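Local coordinates for protein p450 cytochrome, putative (PDB 6Y01) that probably binds the molybdenum cofactor and acts as its carrier, folding as a Rossmann-type domain that assembles into a tetramer, at residues C115-G120 and N139-S144; E124-L129 and E146-L151; A43-V48 and N164-I169; G65-K68 and L72-G75; I93-G98 and N102-L107. All coordinates share one frame; numbering follows the deposited sequence.

Contact 1. Residues C115-G120 and N139-S144; sequences CGIGLG and NDDLLS
Gly116 and Asn139 bring their CA atoms to 4.6 Å, the nearest CA pair across the segments, and the positive phi of Gly116 (86°), a value that favours glycine, marks where its chain leaves strand 111-115. The Asn139 side chain lies against this backbone, its CB 3.9 Å from Gly116 CA. No hydrogen bond crosses here: Asn139 ND2 stays 4.2 Å from Gly116 O, and both atoms are buried by the contact without a polar partner. The amide oxygen does the work instead. Asn139 OD1 accepts from Asp141 N at 2.9 Å, forming an Asx turn in which the donor stands 42° out of the carbonyl plane, and the same oxygen also bonds Gln145 NE2.

Ile117 supplies the apolar half. With CG1 anti to the backbone N (chi1 -165°), its two branches diverge: CG2 meets Asp141 CB at 4.0 Å, while CD1 reaches Ser144 OG at 4.1 Å. The Ile117 and Asp141 side chains cross nearly at a right angle. Ser144 OG is turned back along its own chain and gives a bond to Asp141 O (3.0 Å), which leaves a CB and hydroxyl surface for the isoleucine methyl.

On this side a second subunit approaches, its Leu147 packing on Asp141. Strand-to-helix loops such as these are the usual ligand-binding edge of Rossmann-like folds. Both segments follow neighbouring parallel strands, 111-115 and 135-138, and run into helices: Gly118 is the N-cap of helix 119-130 and Asp141 that of helix 142-151.

Contact 2. Residues E124-L129 and E146-L151; sequences EVALAL and ELFANL
Phe148 projects from helix 142-151 against Val125, Ala126 and Leu129 of helix 119-130, joining two consecutive helices of the Rossmann-like fold. Val125 makes a CH-pi contact in which CG1 sits 3.5 Å from the centroid of the Phe148 ring and 10° off its normal, hence directly over one face. Placing CG1 anti to the backbone N (chi1 170°) is what aims that methyl at the ring. Leu129 CD1 approaches Phe148 CD1 obliquely at 3.6 Å, its side chain nearly perpendicular to that of the phenylalanine, and Ala126 CB lies 4.1 Å from Phe148 CE1. No hydrogen bond passes between the segments; the side-chain contacts are apolar and buried.

The helix segments run almost parallel, at 18°, but their axes are 11.2 Å apart, a separation bridged by Phe148 from one side and Val125 and Leu129 from the other. Behind the first shell, Val125 also touches Ala114, Val135 and Leu137 of the sheet, and Leu129 rests on Val135, so the surface offered to the ring is backed by strands. Leu147 of helix 142-151 packs on Leu147 of a second subunit. At the backbone of the aromatic residue, Phe148 O is hydrogen-bonded to Ser152 OG.

Contact 3. Residues A43-V48 and N164-I169; sequences ALEGWV and NCIELI
Trp47 and Glu45 meet Ile166 and Ile169 where a Schellman motif ends helix 29-44 and the chain turns into strand 48-51 of the Rossmann-like sheet. The turn rests on backbone bonds. Gly46 takes a positive phi of 81°, and its N bonds to Ala43 O at 2.9 Å, so that the residues on both sides of it can face helix 162-176.

The apolar contacts converge on the six-membered part of the indole. Trp47 CH2 is 3.4 Å from Ile169 CG2, and the two side chains slide past each other in opposite directions; Trp47 CZ3 is 3.9 Å from Ile166 CD1. Both isoleucine methyls come in obliquely to the ring. Over one face of the same indole, near its centre, lies Glu45 CB, 3.4 Å above the plane, so Glu45 covers that face from within the same segment. Replaced by an alanine here, the indole would be gone and Ile166 and Ile169 would probably be left facing a gap, with Glu45 CB deprived of the surface it rests on.

The charged contribution comes from Glu45. Its side chain bends at chi2 (-63°) and crosses Ile166 at a slant, while its carboxylate forms a salt bridge to Lys170, one turn further along helix 162-176. The carboxylate oxygen engaged there, Glu45 OE2, also passes 3.8 Å from Ile166 CG2.

Contact 4. Residues G65-K68 and L72-G75; sequences GAKK and LTIG
Ala66 and Lys67 meet Thr73 without any ring, amide or carboxylate side chain between them, so no faces or edges are presented here and the packing is set by methyl and methylene groups. The nearest pair is Ala66 CB and Thr73 CG2, 3.6 Å apart, two methyls in direct contact, with the CB atoms of both residues directed at the opposite segment. Lys67 adds its chain from the flank: its CD lies 3.9 Å from Thr73 CG2 and also 3.9 Å from Thr73 OG1. No hydrogen bond joins the two segments.

The lysine reaches the threonine by curling. Its CB leaves the helix at a slant to the strand, but bends at chi2 (-44°) and chi3 (-61°) bring the middle of the chain back over Thr73, the two side chains crossing at a slant. This leaves the ammonium beyond the contact, where Lys67 NZ forms a salt bridge to Asp90 and a hydrogen bond to Gly71 O.

These residues lie in the second half of a beta-alpha-beta unit, strand 48-51, helix 58-68 and strand 73-77, where the end of the helix returns to a strand adjacent to the first. Ala66 and Thr73 both also touch Leu49, so the methyl pair sits above strand 48-51 as well.

Thr73 divides its branches by chemistry. With chi1 near 60°, CG2 takes the side facing Ala66, while OG1 bonds to Ala88 O and to Asp90 N in the chain that leads into strand 91-94. Asp90 is thus held twice, by Thr73 OG1 through its backbone N and by Lys67 NZ through its carboxylate. Leu72, whose CB points away from the helix, packs on Ile91 of a third subunit.

Contact 5. Residues I93-G98 and N102-L107; sequences IVTGLG and NNINVL
Leu97 and Ile104 form the tight part of this contact, their terminal methyls (Leu97 CD1 and Ile104 CD1) 3.6 Å apart and their side chains crossing at about a right angle. Thr95 is looser: its CG2 reaches Ile104 CD1 tip to tip at 4.1 Å. One methyl of Ile104 thus serves both partners, because CG1 stands anti to the carbonyl carbon (chi1 -59°) and chi2 carries CD1 out in an extended line. No polar bond crosses, and the backbones stay well apart, Thr95 CA to Ile104 CA being 9.3 Å.

On the loop's more open side, the partly exposed Gly96 and Gly98 both have positive phi. The turn is held from within by an ST turn, Leu97 N bonding to Thr95 OG1 at 3.1 Å with an N-H...O angle of 151°, while the same hydroxyl bonds Leu77 O. A valine in place of Thr95 would lose this hydroxyl, probably leaving Leu97 N and Leu77 O without that mate and the turn freer to move.

Leu97 packs on Leu97 of a third and a fourth subunit, and Ser108 OG of the third bonds Val94 N. Between the segments, apolar fit probably provides the cohesion, while Thr95 OG1 shapes the loop.

All five contacts belong to one parallel Rossmann-like sheet and its flanking helices. Contact 4 comes first along the chain to close, then contact 5; strands 73-77 and 91-94 are neighbours, and Gly75 O to Ile93 N (2.8 Å) is a probable hydrogen bond between these two contacts. Contacts 1 and 2 share helices 119-130 and 142-151, their centres about 11 Å apart. Contact 3 encloses the others in sequence, tying residues 43-48 to the C-terminal helix 162-176, and lies about 13 Å from contact 4, centre to centre. Contacts 1, 2 and 5 touch the second subunit and contacts 3, 4 and 5 the third, so both halves of the domain take part in the tetramer.

Contact 1. Residues C115-G120 and N139-S144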
# COMPACT_ATOMS: atom_id res chain seq x y z
N CYS D 115 1.52 -22.51 -8.12
CA CYS D 115 2.10 -23.44 -9.08
C CYS D 115 3.60 -23.42 -8.87
O CYS D 115 4.29 -22.53 -9.36
CB CYS D 115 1.66 -23.01 -10.49
SG CYS D 115 2.26 -24.02 -11.82
N GLY D 116 4.09 -24.40 -8.12
CA GLY D 116 5.45 -24.42 -7.60
C GLY D 116 5.54 -23.67 -6.28
O GLY D 116 4.55 -23.17 -5.74
N ILE D 117 6.74 -23.54 -5.77
CA ILE D 117 6.97 -22.92 -4.43
C ILE D 117 8.25 -22.12 -4.49
O ILE D 117 9.17 -22.40 -5.25
CB ILE D 117 6.99 -24.01 -3.36
CG1 ILE D 117 6.85 -23.40 -1.97
CG2 ILE D 117 8.25 -24.82 -3.51
CD1 ILE D 117 5.44 -22.85 -1.72
N GLY D 118 8.30 -21.10 -3.69
CA GLY D 118 9.41 -20.17 -3.55
C GLY D 118 8.99 -19.19 -2.44
O GLY D 118 7.86 -19.26 -1.93
N LEU D 119 9.87 -18.26 -2.09
CA LEU D 119 9.58 -17.34 -0.99
C LEU D 119 8.38 -16.44 -1.30
O LEU D 119 7.50 -16.23 -0.45
CB LEU D 119 10.84 -16.56 -0.68
CG LEU D 119 11.95 -17.38 -0.01
CD1 LEU D 119 13.24 -16.59 0.02
CD2 LEU D 119 11.55 -17.71 1.45
N GLY D 120 8.34 -15.83 -2.48
CA GLY D 120 7.23 -14.92 -2.78
C GLY D 120 5.92 -15.68 -2.79
O GLY D 120 4.91 -15.21 -2.27
N ASN D 139 2.18 -28.48 -6.55
CA ASN D 139 3.63 -28.51 -6.35
C ASN D 139 4.04 -29.86 -5.81
O ASN D 139 3.17 -30.68 -5.48
CB ASN D 139 4.13 -27.39 -5.44
CG ASN D 139 3.68 -27.50 -4.00
OD1 ASN D 139 3.76 -28.58 -3.40
ND2 ASN D 139 3.15 -26.40 -3.51
N ASP D 140 5.35 -30.05 -5.73
CA ASP D 140 5.96 -31.30 -5.24
C ASP D 140 6.69 -31.04 -3.93
O ASP D 140 7.71 -31.67 -3.71
CB ASP D 140 6.90 -31.89 -6.30
CG ASP D 140 6.12 -32.35 -7.52
OD1 ASP D 140 5.05 -32.97 -7.31
OD2 ASP D 140 6.57 -32.06 -8.67
N ASP D 141 6.16 -30.12 -3.10
CA ASP D 141 6.77 -29.73 -1.82
C ASP D 141 5.88 -30.19 -0.65
O ASP D 141 5.00 -29.44 -0.21
CB ASP D 141 7.01 -28.22 -1.75
CG ASP D 141 7.85 -27.83 -0.56
OD1 ASP D 141 8.97 -28.27 -0.49
OD2 ASP D 141 7.33 -27.13 0.35
N LEU D 142 6.16 -31.37 -0.12
CA LEU D 142 5.34 -31.96 0.96
C LEU D 142 5.42 -31.13 2.24
O LEU D 142 4.41 -31.07 2.94
CB LEU D 142 5.77 -33.40 1.19
CG LEU D 142 5.58 -34.34 0.00
CD1 LEU D 142 6.10 -35.72 0.37
CD2 LEU D 142 4.11 -34.38 -0.43
N LEU D 143 6.55 -30.48 2.52
CA LEU D 143 6.70 -29.63 3.73
C LEU D 143 5.69 -28.49 3.69
O LEU D 143 4.99 -28.29 4.71
CB LEU D 143 8.10 -29.02 3.84
CG LEU D 143 9.21 -29.86 4.44
CD1 LEU D 143 10.50 -29.04 4.46
CD2 LEU D 143 8.85 -30.32 5.82
N SER D 144 5.66 -27.73 2.59
CA SER D 144 4.72 -26.59 2.45
C SER D 144 3.28 -27.09 2.52
O SER D 144 2.46 -26.40 3.13
CB SER D 144 4.97 -25.76 1.17
OG SER D 144 4.63 -26.48 -0.01

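Contact 2. Residues E124-L129 and E146-L151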
# COMPACT_ATOMS: atom_id res chain seq x y z
N GLU D 124 2.39 -15.23 -0.59
CA GLU D 124 1.04 -15.07 -1.15
C GLU D 124 0.08 -16.14 -0.66
O GLU D 124 -1.07 -15.81 -0.37
CB GLU D 124 1.10 -15.10 -2.69
CG GLU D 124 1.73 -13.85 -3.17
CD GLU D 124 1.58 -13.46 -4.57
OE1 GLU D 124 0.45 -13.79 -5.14
OE2 GLU D 124 2.45 -12.71 -5.04
N VAL D 125 0.53 -17.38 -0.60
CA VAL D 125 -0.35 -18.45 -0.06
C VAL D 125 -0.73 -18.12 1.39
O VAL D 125 -1.88 -18.25 1.72
CB VAL D 125 0.32 -19.81 -0.16
CG1 VAL D 125 -0.44 -20.87 0.60
CG2 VAL D 125 0.48 -20.22 -1.63
N ALA D 126 0.26 -17.71 2.18
CA ALA D 126 -0.02 -17.39 3.60
C ALA D 126 -1.06 -16.27 3.68
O ALA D 126 -2.02 -16.37 4.48
CB ALA D 126 1.27 -17.06 4.31
N LEU D 127 -0.87 -15.20 2.91
CA LEU D 127 -1.84 -14.07 2.90
C LEU D 127 -3.22 -14.52 2.42
O LEU D 127 -4.22 -14.11 2.93
CB LEU D 127 -1.31 -12.90 2.06
CG LEU D 127 -0.09 -12.18 2.62
CD1 LEU D 127 0.51 -11.23 1.57
CD2 LEU D 127 -0.46 -11.42 3.86
N ALA D 128 -3.25 -15.34 1.35
CA ALA D 128 -4.55 -15.82 0.87
C ALA D 128 -5.27 -16.62 1.95
O ALA D 128 -6.46 -16.38 2.19
CB ALA D 128 -4.34 -16.67 -0.37
N LEU D 129 -4.56 -17.54 2.60
CA LEU D 129 -5.21 -18.35 3.67
C LEU D 129 -5.60 -17.47 4.86
O LEU D 129 -6.66 -17.69 5.40
CB LEU D 129 -4.25 -19.45 4.08
CG LEU D 129 -4.01 -20.53 3.03
CD1 LEU D 129 -2.89 -21.45 3.45
CD2 LEU D 129 -5.27 -21.32 2.77
N GLU D 146 2.02 -29.75 4.12
CA GLU D 146 1.70 -30.10 5.53
C GLU D 146 1.59 -28.82 6.36
O GLU D 146 0.63 -28.66 7.14
CB GLU D 146 2.79 -31.01 6.09
N LEU D 147 2.53 -27.90 6.21
CA LEU D 147 2.51 -26.66 7.01
C LEU D 147 1.22 -25.87 6.76
O LEU D 147 0.55 -25.45 7.72
CB LEU D 147 3.73 -25.82 6.66
CG LEU D 147 3.87 -24.53 7.47
CD1 LEU D 147 3.83 -24.76 8.99
CD2 LEU D 147 5.19 -23.86 7.12
N PHE D 148 0.85 -25.67 5.50
CA PHE D 148 -0.36 -24.90 5.18
C PHE D 148 -1.63 -25.64 5.60
O PHE D 148 -2.59 -24.98 6.00
CB PHE D 148 -0.36 -24.51 3.70
CG PHE D 148 0.58 -23.38 3.41
CD1 PHE D 148 0.53 -22.20 4.15
CD2 PHE D 148 1.50 -23.48 2.39
CE1 PHE D 148 1.36 -21.16 3.88
CE2 PHE D 148 2.34 -22.43 2.11
CZ PHE D 148 2.26 -21.26 2.84
N ALA D 149 -1.66 -26.97 5.49
CA ALA D 149 -2.83 -27.75 5.95
C ALA D 149 -2.99 -27.51 7.45
O ALA D 149 -4.10 -27.26 7.92
CB ALA D 149 -2.65 -29.23 5.64
N ASN D 150 -1.89 -27.52 8.20
CA ASN D 150 -1.94 -27.34 9.67
C ASN D 150 -2.44 -25.92 10.00
O ASN D 150 -3.39 -25.78 10.79
CB ASN D 150 -0.58 -27.57 10.31
CG ASN D 150 -0.11 -29.00 10.26
OD1 ASN D 150 -0.89 -29.91 9.95
ND2 ASN D 150 1.16 -29.21 10.58
N LEU D 151 -1.85 -24.90 9.38
CA LEU D 151 -2.16 -23.50 9.72
C LEU D 151 -3.53 -23.08 9.23
O LEU D 151 -4.07 -22.10 9.76
CB LEU D 151 -1.09 -22.56 9.17
CG LEU D 151 0.27 -22.67 9.88
CD1 LEU D 151 1.27 -21.77 9.23
CD2 LEU D 151 0.16 -22.39 11.37

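Contact 3. Residues A43-V48 and N164-I169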
# COMPACT_ATOMS: atom_id res chain seq x y z
N ALA D 43 -8.34 -19.79 -19.42
CA ALA D 43 -8.89 -19.01 -20.54
C ALA D 43 -9.99 -19.81 -21.25
O ALA D 43 -10.99 -19.20 -21.64
CB ALA D 43 -7.78 -18.64 -21.47
N LEU D 44 -9.82 -21.12 -21.37
CA LEU D 44 -10.82 -21.90 -22.15
C LEU D 44 -12.15 -21.97 -21.38
O LEU D 44 -13.19 -22.18 -21.99
CB LEU D 44 -10.29 -23.30 -22.44
CG LEU D 44 -9.19 -23.33 -23.50
CD1 LEU D 44 -8.51 -24.69 -23.52
CD2 LEU D 44 -9.73 -22.97 -24.90
N GLU D 45 -12.12 -21.77 -20.07
CA GLU D 45 -13.36 -21.71 -19.26
C GLU D 45 -14.03 -20.33 -19.37
O GLU D 45 -15.14 -20.14 -18.80
CB GLU D 45 -13.04 -21.99 -17.79
CG GLU D 45 -12.59 -23.40 -17.53
CD GLU D 45 -13.63 -24.46 -17.84
OE1 GLU D 45 -14.86 -24.15 -17.79
OE2 GLU D 45 -13.22 -25.59 -18.17
N GLY D 46 -13.38 -19.35 -19.99
CA GLY D 46 -13.87 -17.97 -20.01
C GLY D 46 -13.55 -17.21 -18.74
O GLY D 46 -14.17 -16.19 -18.48
N TRP D 47 -12.61 -17.72 -17.97
CA TRP D 47 -12.17 -17.07 -16.71
C TRP D 47 -11.05 -16.09 -17.00
O TRP D 47 -10.37 -16.18 -18.01
CB TRP D 47 -11.74 -18.14 -15.72
CG TRP D 47 -12.81 -19.11 -15.36
CD1 TRP D 47 -14.16 -19.00 -15.55
CD2 TRP D 47 -12.61 -20.38 -14.74
NE1 TRP D 47 -14.80 -20.11 -15.06
CE2 TRP D 47 -13.87 -20.97 -14.57
CE3 TRP D 47 -11.47 -21.08 -14.33
CZ2 TRP D 47 -14.04 -22.24 -14.04
CZ3 TRP D 47 -11.64 -22.34 -13.83
CH2 TRP D 47 -12.91 -22.90 -13.66
N VAL D 48 -10.85 -15.17 -16.06
CA VAL D 48 -9.78 -14.17 -16.16
C VAL D 48 -8.57 -14.70 -15.40
O VAL D 48 -8.75 -15.22 -14.24
CB VAL D 48 -10.27 -12.84 -15.63
CG1 VAL D 48 -9.16 -11.81 -15.64
CG2 VAL D 48 -11.46 -12.36 -16.45
N ASN D 164 -7.02 -30.98 -12.69
CA ASN D 164 -7.60 -31.14 -11.33
C ASN D 164 -7.81 -29.76 -10.70
O ASN D 164 -8.81 -29.57 -10.03
CB ASN D 164 -6.71 -32.05 -10.49
CG ASN D 164 -7.27 -32.35 -9.12
OD1 ASN D 164 -6.53 -32.34 -8.14
ND2 ASN D 164 -8.54 -32.69 -9.05
N CYS D 165 -6.90 -28.81 -10.93
CA CYS D 165 -7.12 -27.42 -10.45
C CYS D 165 -8.45 -26.88 -10.99
O CYS D 165 -9.19 -26.26 -10.21
CB CYS D 165 -6.03 -26.47 -10.88
SG CYS D 165 -4.42 -26.80 -10.15
N ILE D 166 -8.73 -27.08 -12.27
CA ILE D 166 -9.97 -26.55 -12.87
C ILE D 166 -11.17 -27.24 -12.21
O ILE D 166 -12.15 -26.54 -11.90
CB ILE D 166 -9.97 -26.74 -14.40
CG1 ILE D 166 -8.76 -26.08 -15.04
CG2 ILE D 166 -11.27 -26.24 -14.99
CD1 ILE D 166 -8.65 -24.58 -14.86
N GLU D 167 -11.10 -28.56 -12.02
CA GLU D 167 -12.19 -29.32 -11.36
C GLU D 167 -12.45 -28.73 -9.96
O GLU D 167 -13.62 -28.49 -9.59
CB GLU D 167 -11.85 -30.80 -11.21
N LEU D 168 -11.36 -28.45 -9.22
CA LEU D 168 -11.50 -27.93 -7.85
C LEU D 168 -12.13 -26.55 -7.90
O LEU D 168 -13.01 -26.27 -7.11
CB LEU D 168 -10.14 -27.91 -7.14
CG LEU D 168 -9.58 -29.28 -6.77
CD1 LEU D 168 -8.13 -29.15 -6.34
CD2 LEU D 168 -10.40 -29.90 -5.64
N ILE D 169 -11.66 -25.69 -8.80
CA ILE D 169 -12.26 -24.34 -8.93
C ILE D 169 -13.76 -24.44 -9.17
O ILE D 169 -14.51 -23.71 -8.55
CB ILE D 169 -11.56 -23.53 -10.02
CG1 ILE D 169 -10.11 -23.23 -9.61
CG2 ILE D 169 -12.36 -22.26 -10.35
CD1 ILE D 169 -9.27 -22.75 -10.78

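Contact 4. Residues G65-K68 and L72-G75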
# COMPACT_ATOMS: atom_id res chain seq x y z
N GLY D 65 -0.00 -18.89 -21.82
CA GLY D 65 -1.02 -19.94 -21.97
C GLY D 65 -2.40 -19.38 -22.17
O GLY D 65 -3.14 -19.78 -23.08
N ALA D 66 -2.77 -18.42 -21.33
CA ALA D 66 -4.09 -17.79 -21.39
C ALA D 66 -4.21 -17.07 -22.73
O ALA D 66 -5.27 -17.13 -23.36
CB ALA D 66 -4.33 -16.85 -20.20
N LYS D 67 -3.17 -16.35 -23.14
CA LYS D 67 -3.27 -15.63 -24.43
C LYS D 67 -3.39 -16.57 -25.62
O LYS D 67 -4.11 -16.26 -26.59
CB LYS D 67 -2.08 -14.70 -24.62
CG LYS D 67 -2.05 -13.50 -23.68
CD LYS D 67 -3.40 -12.84 -23.52
CE LYS D 67 -3.98 -12.28 -24.79
NZ LYS D 67 -5.34 -11.72 -24.52
N LYS D 68 -2.76 -17.73 -25.53
CA LYS D 68 -2.84 -18.73 -26.62
C LYS D 68 -4.30 -19.13 -26.79
O LYS D 68 -4.74 -19.38 -27.91
CB LYS D 68 -2.00 -19.97 -26.30
CG LYS D 68 -2.03 -21.04 -27.38
CD LYS D 68 -1.40 -22.34 -26.94
N LEU D 72 -8.37 -13.19 -21.22
CA LEU D 72 -7.92 -11.91 -20.66
C LEU D 72 -6.95 -12.15 -19.51
O LEU D 72 -7.19 -13.05 -18.67
CB LEU D 72 -9.12 -11.16 -20.14
CG LEU D 72 -8.86 -9.77 -19.58
CD1 LEU D 72 -8.38 -8.80 -20.64
CD2 LEU D 72 -10.12 -9.25 -18.91
N THR D 73 -5.88 -11.41 -19.54
CA THR D 73 -4.84 -11.48 -18.51
C THR D 73 -4.67 -10.14 -17.80
O THR D 73 -4.57 -9.10 -18.41
CB THR D 73 -3.51 -11.96 -19.09
OG1 THR D 73 -3.13 -11.03 -20.11
CG2 THR D 73 -3.65 -13.36 -19.65
N ILE D 74 -4.57 -10.21 -16.46
CA ILE D 74 -4.36 -9.04 -15.60
C ILE D 74 -3.03 -9.25 -14.88
O ILE D 74 -2.78 -10.38 -14.38
CB ILE D 74 -5.45 -8.93 -14.53
CG1 ILE D 74 -6.87 -9.09 -15.05
CG2 ILE D 74 -5.26 -7.61 -13.76
CD1 ILE D 74 -7.30 -8.08 -16.09
N GLY D 75 -2.21 -8.21 -14.87
CA GLY D 75 -0.96 -8.28 -14.11
C GLY D 75 -0.95 -7.19 -13.05
O GLY D 75 -1.22 -6.05 -13.35

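Contact 5. Residues I93-G98 and N102-L107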
# COMPACT_ATOMS: atom_id res chain seq x y z
N ILE D 93 -1.88 -3.41 -14.04
CA ILE D 93 -2.20 -2.59 -12.86
C ILE D 93 -0.87 -2.25 -12.21
O ILE D 93 -0.18 -3.15 -11.74
CB ILE D 93 -3.13 -3.35 -11.91
CG1 ILE D 93 -4.38 -3.85 -12.59
CG2 ILE D 93 -3.44 -2.52 -10.65
CD1 ILE D 93 -5.23 -2.78 -13.20
N VAL D 94 -0.52 -0.98 -12.24
CA VAL D 94 0.81 -0.52 -11.81
C VAL D 94 0.65 -0.02 -10.36
O VAL D 94 -0.08 0.92 -10.15
CB VAL D 94 1.34 0.61 -12.69
CG1 VAL D 94 2.70 1.08 -12.25
CG2 VAL D 94 1.35 0.14 -14.17
N THR D 95 1.27 -0.73 -9.42
CA THR D 95 0.96 -0.42 -8.00
C THR D 95 2.00 0.48 -7.37
O THR D 95 1.62 1.18 -6.42
CB THR D 95 0.78 -1.69 -7.16
OG1 THR D 95 2.01 -2.31 -6.89
CG2 THR D 95 -0.24 -2.62 -7.76
N GLY D 96 3.26 0.39 -7.72
CA GLY D 96 4.33 1.09 -7.04
C GLY D 96 4.48 0.62 -5.58
O GLY D 96 5.03 1.38 -4.79
N LEU D 97 4.01 -0.59 -5.25
CA LEU D 97 4.02 -1.05 -3.85
C LEU D 97 5.06 -2.11 -3.57
O LEU D 97 5.15 -2.55 -2.41
CB LEU D 97 2.65 -1.65 -3.53
CG LEU D 97 1.44 -0.75 -3.69
CD1 LEU D 97 0.21 -1.59 -3.42
CD2 LEU D 97 1.48 0.44 -2.79
N GLY D 98 5.89 -2.47 -4.53
CA GLY D 98 6.81 -3.58 -4.29
C GLY D 98 6.09 -4.86 -3.88
O GLY D 98 4.98 -5.13 -4.31
N ASN D 102 1.34 -8.12 -3.07
CA ASN D 102 0.94 -9.52 -2.96
C ASN D 102 -0.48 -9.60 -2.36
O ASN D 102 -1.26 -10.48 -2.69
CB ASN D 102 1.98 -10.30 -2.12
CG ASN D 102 3.33 -10.42 -2.81
OD1 ASN D 102 3.50 -9.87 -3.85
ND2 ASN D 102 4.30 -11.15 -2.24
N ASN D 103 -0.82 -8.66 -1.44
CA ASN D 103 -2.13 -8.71 -0.80
C ASN D 103 -3.23 -8.38 -1.82
O ASN D 103 -4.31 -8.93 -1.73
CB ASN D 103 -2.21 -7.82 0.47
CG ASN D 103 -3.24 -8.35 1.46
OD1 ASN D 103 -3.31 -9.54 1.80
ND2 ASN D 103 -4.03 -7.44 1.99
N ILE D 104 -2.94 -7.49 -2.77
CA ILE D 104 -3.92 -7.17 -3.82
C ILE D 104 -4.16 -8.39 -4.68
O ILE D 104 -5.33 -8.68 -4.99
CB ILE D 104 -3.40 -6.01 -4.69
CG1 ILE D 104 -3.15 -4.77 -3.82
CG2 ILE D 104 -4.39 -5.74 -5.81
CD1 ILE D 104 -2.57 -3.63 -4.57
N ASN D 105 -3.09 -9.13 -4.98
CA ASN D 105 -3.26 -10.34 -5.82
C ASN D 105 -4.28 -11.27 -5.18
O ASN D 105 -5.13 -11.83 -5.81
CB ASN D 105 -1.95 -11.12 -6.00
CG ASN D 105 -0.85 -10.34 -6.72
OD1 ASN D 105 -1.06 -9.28 -7.14
ND2 ASN D 105 0.39 -10.87 -6.74
N VAL D 106 -4.12 -11.46 -3.85
CA VAL D 106 -4.96 -12.47 -3.17
C VAL D 106 -6.36 -11.96 -2.91
O VAL D 106 -7.32 -12.71 -3.09
CB VAL D 106 -4.27 -13.15 -2.00
CG1 VAL D 106 -2.91 -13.74 -2.42
CG2 VAL D 106 -4.18 -12.20 -0.86
N LEU D 107 -6.50 -10.68 -2.55
CA LEU D 107 -7.84 -10.14 -2.30
C LEU D 107 -8.68 -10.08 -3.59
O LEU D 107 -9.90 -10.15 -3.53
CB LEU D 107 -7.74 -8.75 -1.70
CG LEU D 107 -7.21 -8.71 -0.24
CD1 LEU D 107 -7.04 -7.25 0.16
CD2 LEU D 107 -8.14 -9.44 0.69